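Local coordinates for DUF4785 domain-containing protein (Legionella pneumophila subsp. pneumophila, PDB 4KH9) that is of unknown function but binds calcium and is built of three domains, the central and C-terminal ones probably of the E-set (immunoglobulin-like) type, at residues 215-218 and 219-222; 51-54 and 55-59. All coordinates share one frame; numbering follows the deposited sequence.

Interaction 1. Residues 215-218 and 219-222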
# COMPACT_ATOMS: atom_id res chain seq x y z
N LYS A 215 22.38 -5.88 0.85
CA LYS A 215 22.23 -7.30 1.08
C LYS A 215 22.51 -7.59 2.55
O LYS A 215 23.60 -7.28 3.05
CB LYS A 215 23.19 -8.07 0.15
CG LYS A 215 22.87 -9.56 0.08
CD LYS A 215 23.55 -10.21 -1.10
CE LYS A 215 23.34 -11.71 -1.09
NZ LYS A 215 23.91 -12.34 -2.32
N LEU A 216 21.53 -8.16 3.26
CA LEU A 216 21.68 -8.47 4.69
C LEU A 216 22.11 -9.95 4.88
O LEU A 216 22.98 -10.24 5.70
CB LEU A 216 20.38 -8.16 5.44
CG LEU A 216 20.38 -8.35 6.96
CD1 LEU A 216 21.15 -7.23 7.68
CD2 LEU A 216 18.96 -8.43 7.51
N LYS A 217 21.50 -10.85 4.11
CA LYS A 217 21.71 -12.30 4.06
C LYS A 217 21.70 -12.75 2.62
O LYS A 217 21.33 -11.96 1.76
CB LYS A 217 20.62 -13.06 4.86
CG LYS A 217 20.61 -12.82 6.36
CD LYS A 217 19.45 -13.53 7.08
CE LYS A 217 19.35 -15.05 6.87
NZ LYS A 217 20.59 -15.78 7.24
N SER A 218 22.04 -14.02 2.34
CA SER A 218 21.98 -14.54 0.97
C SER A 218 20.57 -14.34 0.35
O SER A 218 20.47 -14.07 -0.84
CB SER A 218 22.37 -16.02 0.94
OG SER A 218 21.45 -16.81 1.68
N ASN A 219 19.50 -14.43 1.17
CA ASN A 219 18.13 -14.31 0.69
C ASN A 219 17.37 -13.09 1.28
O ASN A 219 16.15 -13.02 1.12
CB ASN A 219 17.35 -15.60 1.04
CG ASN A 219 17.13 -15.76 2.54
OD1 ASN A 219 18.00 -15.49 3.37
ND2 ASN A 219 15.91 -16.11 2.91
N VAL A 220 18.04 -12.18 2.01
CA VAL A 220 17.38 -11.03 2.63
C VAL A 220 18.08 -9.72 2.22
O VAL A 220 19.32 -9.61 2.29
CB VAL A 220 17.33 -11.18 4.18
CG1 VAL A 220 16.62 -10.00 4.84
CG2 VAL A 220 16.68 -12.50 4.61
N PHE A 221 17.26 -8.73 1.85
CA PHE A 221 17.68 -7.38 1.49
C PHE A 221 16.95 -6.36 2.31
O PHE A 221 15.77 -6.53 2.60
CB PHE A 221 17.43 -7.10 -0.02
CG PHE A 221 18.51 -7.64 -0.92
CD1 PHE A 221 18.59 -9.00 -1.22
CD2 PHE A 221 19.46 -6.80 -1.47
CE1 PHE A 221 19.61 -9.50 -2.04
CE2 PHE A 221 20.46 -7.29 -2.31
CZ PHE A 221 20.53 -8.64 -2.58
N GLU A 222 17.64 -5.26 2.62
CA GLU A 222 17.03 -4.09 3.25
C GLU A 222 17.09 -2.94 2.27
O GLU A 222 18.06 -2.83 1.53
CB GLU A 222 17.71 -3.73 4.57
CG GLU A 222 17.42 -4.72 5.69
CD GLU A 222 18.15 -4.43 6.98
OE1 GLU A 222 19.38 -4.20 6.93
OE2 GLU A 222 17.51 -4.51 8.06
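Two successive backbone amides, Leu-216 N and Lys-217 N, converge on one carbonyl oxygen, Val-220 O, and make a classic beta bulge where the strand 208-217 turns back into the strand 220-226. The Leu-216 N to Val-220 O bond is 2.8 Å long. The Lys-217 N to Val-220 O bond, at 3.1 Å, is the straighter of the two, with 175° at the hydrogen. Both donors come from the same face of the carbonyl plane. The return bond from Val-220 N to Lys-217 O is weak, so at this end of the hairpin the two bonds to Val-220 O are the stronger ones.

Before the bulge, Lys-215 and Phe-221 form a non-hydrogen-bonded antiparallel pair. Lys-215 CA makes a CH-pi contact over one face of the Phe-221 ring, 4.0 Å from its centroid. Farther out, Lys-215 CG is 3.7 Å from Phe-221 CZ. With CG anti to the backbone N (chi1 -166°) and an extended chain beyond, NZ is carried past the ring to a salt bridge with Asp-193 and hydrogen bonds to Val-194 O and Asn-195 OD1. Leu-216, at the bulge, points toward the opposing strand, where its CD2 rests 3.9 Å from Val-220 CG1 and its CD1 3.6 Å from Glu-222 OE1. Glu-222 also has a salt bridge to Lys-180, and its backbone pairs with Thr-214 further along. Lys-217 lies alongside Val-220, CB against CB at 3.8 Å.

At the turn, Asn-219 ND2 bonds to Leu-185 O on the neighbouring strand 178-186 and Ser-218 OG to Tyr-192 O on the loop before strand 196-202. One doubly used acceptor thus absorbs the bulge's extra residue, while the lysine packs methylenes on an aromatic ring and carries its charge to Asp-193.

Interaction 2. Residues 51-54 and 55-59; sequences ERIS and LEQLQ
Ser-54 and Gln-57 exchange hydrogen bonds as a capping box, at the point where the strand 48-54 passes directly into the short helix 55-60. Ser-54 is the N-cap: its OG accepts from Gln-57 N at 3.1 Å, with 152° at the hydrogen. In return the Gln-57 side chain, extended beyond CG, reaches back to the strand and its OE1 takes the Ser-54 N-H at 2.9 Å, the donor tilted 23° from the amide carbonyl plane. The serine hydroxyl gets there because chi1 of 69° sets OG between the backbone N and the carbonyl carbon, over the first turn of the helix.

Ser-54 O is used as well. It accepts from Leu-58 N at 3.1 Å, which starts the helical bonding pattern, and Gln-57 N gives it a second, weak bond. Gln-57 N is thus shared between OG and O of the same serine. The other end of the glutamine amide is also occupied: NE2 donates to a water 2.8 Å away, and that water in turn donates a hydrogen bond to Arg-52 O, bridging the helix to the strand two residues before the cap.

On the apolar side, Ile-53 CD1 presses on Leu-58 CG at 3.5 Å, the two side chains crossing at about a right angle. Both are buried: Ile-53 also touches Val-62 and Ile-153, and Leu-58 touches Leu-138 and Tyr-151, so the pair sits between strands of the two N-terminal sheets. Further back on the strand, Glu-51 forms a salt bridge with Arg-254.

The capping box pins the corner between strand and helix: the strand's last N-H and an early helix N-H are both satisfied locally, and the glutamine amide is fixed through both its oxygen and its nitrogen.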
# COMPACT_ATOMS: atom_id res chain seq x y z
N GLU A 51 4.81 -8.63 -14.62
CA GLU A 51 5.70 -7.80 -15.42
C GLU A 51 4.99 -7.22 -16.62
O GLU A 51 4.03 -7.80 -17.14
CB GLU A 51 6.96 -8.54 -15.89
CG GLU A 51 6.72 -9.72 -16.84
CD GLU A 51 7.99 -10.39 -17.31
OE1 GLU A 51 9.08 -9.77 -17.19
OE2 GLU A 51 7.91 -11.53 -17.83
N ARG A 52 5.51 -6.07 -17.09
CA ARG A 52 5.06 -5.40 -18.29
C ARG A 52 5.92 -5.89 -19.39
O ARG A 52 7.13 -5.95 -19.23
CB ARG A 52 5.14 -3.87 -18.13
CG ARG A 52 4.25 -3.33 -17.03
CD ARG A 52 4.09 -1.84 -17.10
NE ARG A 52 2.89 -1.42 -16.39
CZ ARG A 52 2.39 -0.19 -16.42
NH1 ARG A 52 2.99 0.76 -17.12
NH2 ARG A 52 1.28 0.10 -15.74
N ILE A 53 5.33 -6.27 -20.50
CA ILE A 53 6.06 -6.76 -21.66
C ILE A 53 5.55 -6.04 -22.92
O ILE A 53 4.39 -5.61 -22.96
CB ILE A 53 5.96 -8.32 -21.83
CG1 ILE A 53 4.55 -8.76 -22.20
CG2 ILE A 53 6.50 -9.09 -20.60
CD1 ILE A 53 4.52 -9.86 -23.03
N SER A 54 6.39 -5.93 -23.93
CA SER A 54 6.00 -5.29 -25.18
C SER A 54 5.60 -6.32 -26.20
O SER A 54 5.94 -7.50 -26.05
CB SER A 54 7.15 -4.44 -25.72
OG SER A 54 8.20 -5.28 -26.15
N LEU A 55 4.94 -5.88 -27.26
CA LEU A 55 4.59 -6.70 -28.40
C LEU A 55 5.89 -7.25 -29.06
O LEU A 55 5.92 -8.40 -29.46
CB LEU A 55 3.76 -5.86 -29.37
CG LEU A 55 3.15 -6.56 -30.56
CD1 LEU A 55 2.20 -7.72 -30.15
CD2 LEU A 55 2.44 -5.57 -31.44
N GLU A 56 6.99 -6.45 -29.07
CA GLU A 56 8.30 -6.87 -29.60
C GLU A 56 8.86 -8.05 -28.79
O GLU A 56 9.48 -8.93 -29.36
CB GLU A 56 9.33 -5.70 -29.60
CG GLU A 56 9.05 -4.58 -30.61
CD GLU A 56 7.95 -3.59 -30.25
OE1 GLU A 56 7.41 -3.66 -29.12
OE2 GLU A 56 7.64 -2.73 -31.10
N GLN A 57 8.67 -8.06 -27.47
CA GLN A 57 9.11 -9.18 -26.64
C GLN A 57 8.25 -10.43 -26.92
O GLN A 57 8.80 -11.53 -27.02
CB GLN A 57 9.07 -8.80 -25.15
CG GLN A 57 10.13 -7.73 -24.77
CD GLN A 57 10.00 -7.22 -23.35
OE1 GLN A 57 8.92 -6.96 -22.86
NE2 GLN A 57 11.11 -6.97 -22.69
N LEU A 58 6.93 -10.25 -27.08
CA LEU A 58 6.00 -11.34 -27.41
C LEU A 58 6.35 -12.01 -28.71
O LEU A 58 6.17 -13.20 -28.83
CB LEU A 58 4.55 -10.87 -27.51
CG LEU A 58 3.65 -10.90 -26.29
CD1 LEU A 58 2.25 -10.35 -26.66
CD2 LEU A 58 3.51 -12.34 -25.68
N GLN A 59 6.82 -11.23 -29.71
CA GLN A 59 7.18 -11.76 -31.01
C GLN A 59 8.39 -12.69 -30.87
O GLN A 59 8.41 -13.76 -31.46
CB GLN A 59 7.49 -10.59 -31.98
CG GLN A 59 7.59 -11.04 -33.44
CD GLN A 59 8.14 -9.96 -34.35
OE1 GLN A 59 8.67 -8.92 -33.93
NE2 GLN A 59 8.06 -10.22 -35.65
O HOH W 1 10.20 -6.13 -20.20

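Overall arrangement
Interaction 2 comes first along the chain, in the N-terminal domain, and interaction 1 follows some 155 residues later in the central, E-set-like domain. Their centres lie 30 Å apart and their nearest atoms about 18 Å. They share no sheet: 51-54 ends an outer strand of a four-stranded antiparallel sheet, whereas 215-222 closes a hairpin between two inner strands of the nine-stranded mixed sheet. Each handles a change of direction within its own domain. The side chain of Phe-221 lies about 8 Å from that of Asp-196, a calcium-binding residue without its ion in this model. The Gln-57 and Phe-221 side chains are about 10 and 12 Å from a bound calcium ion, which neither contact ligates.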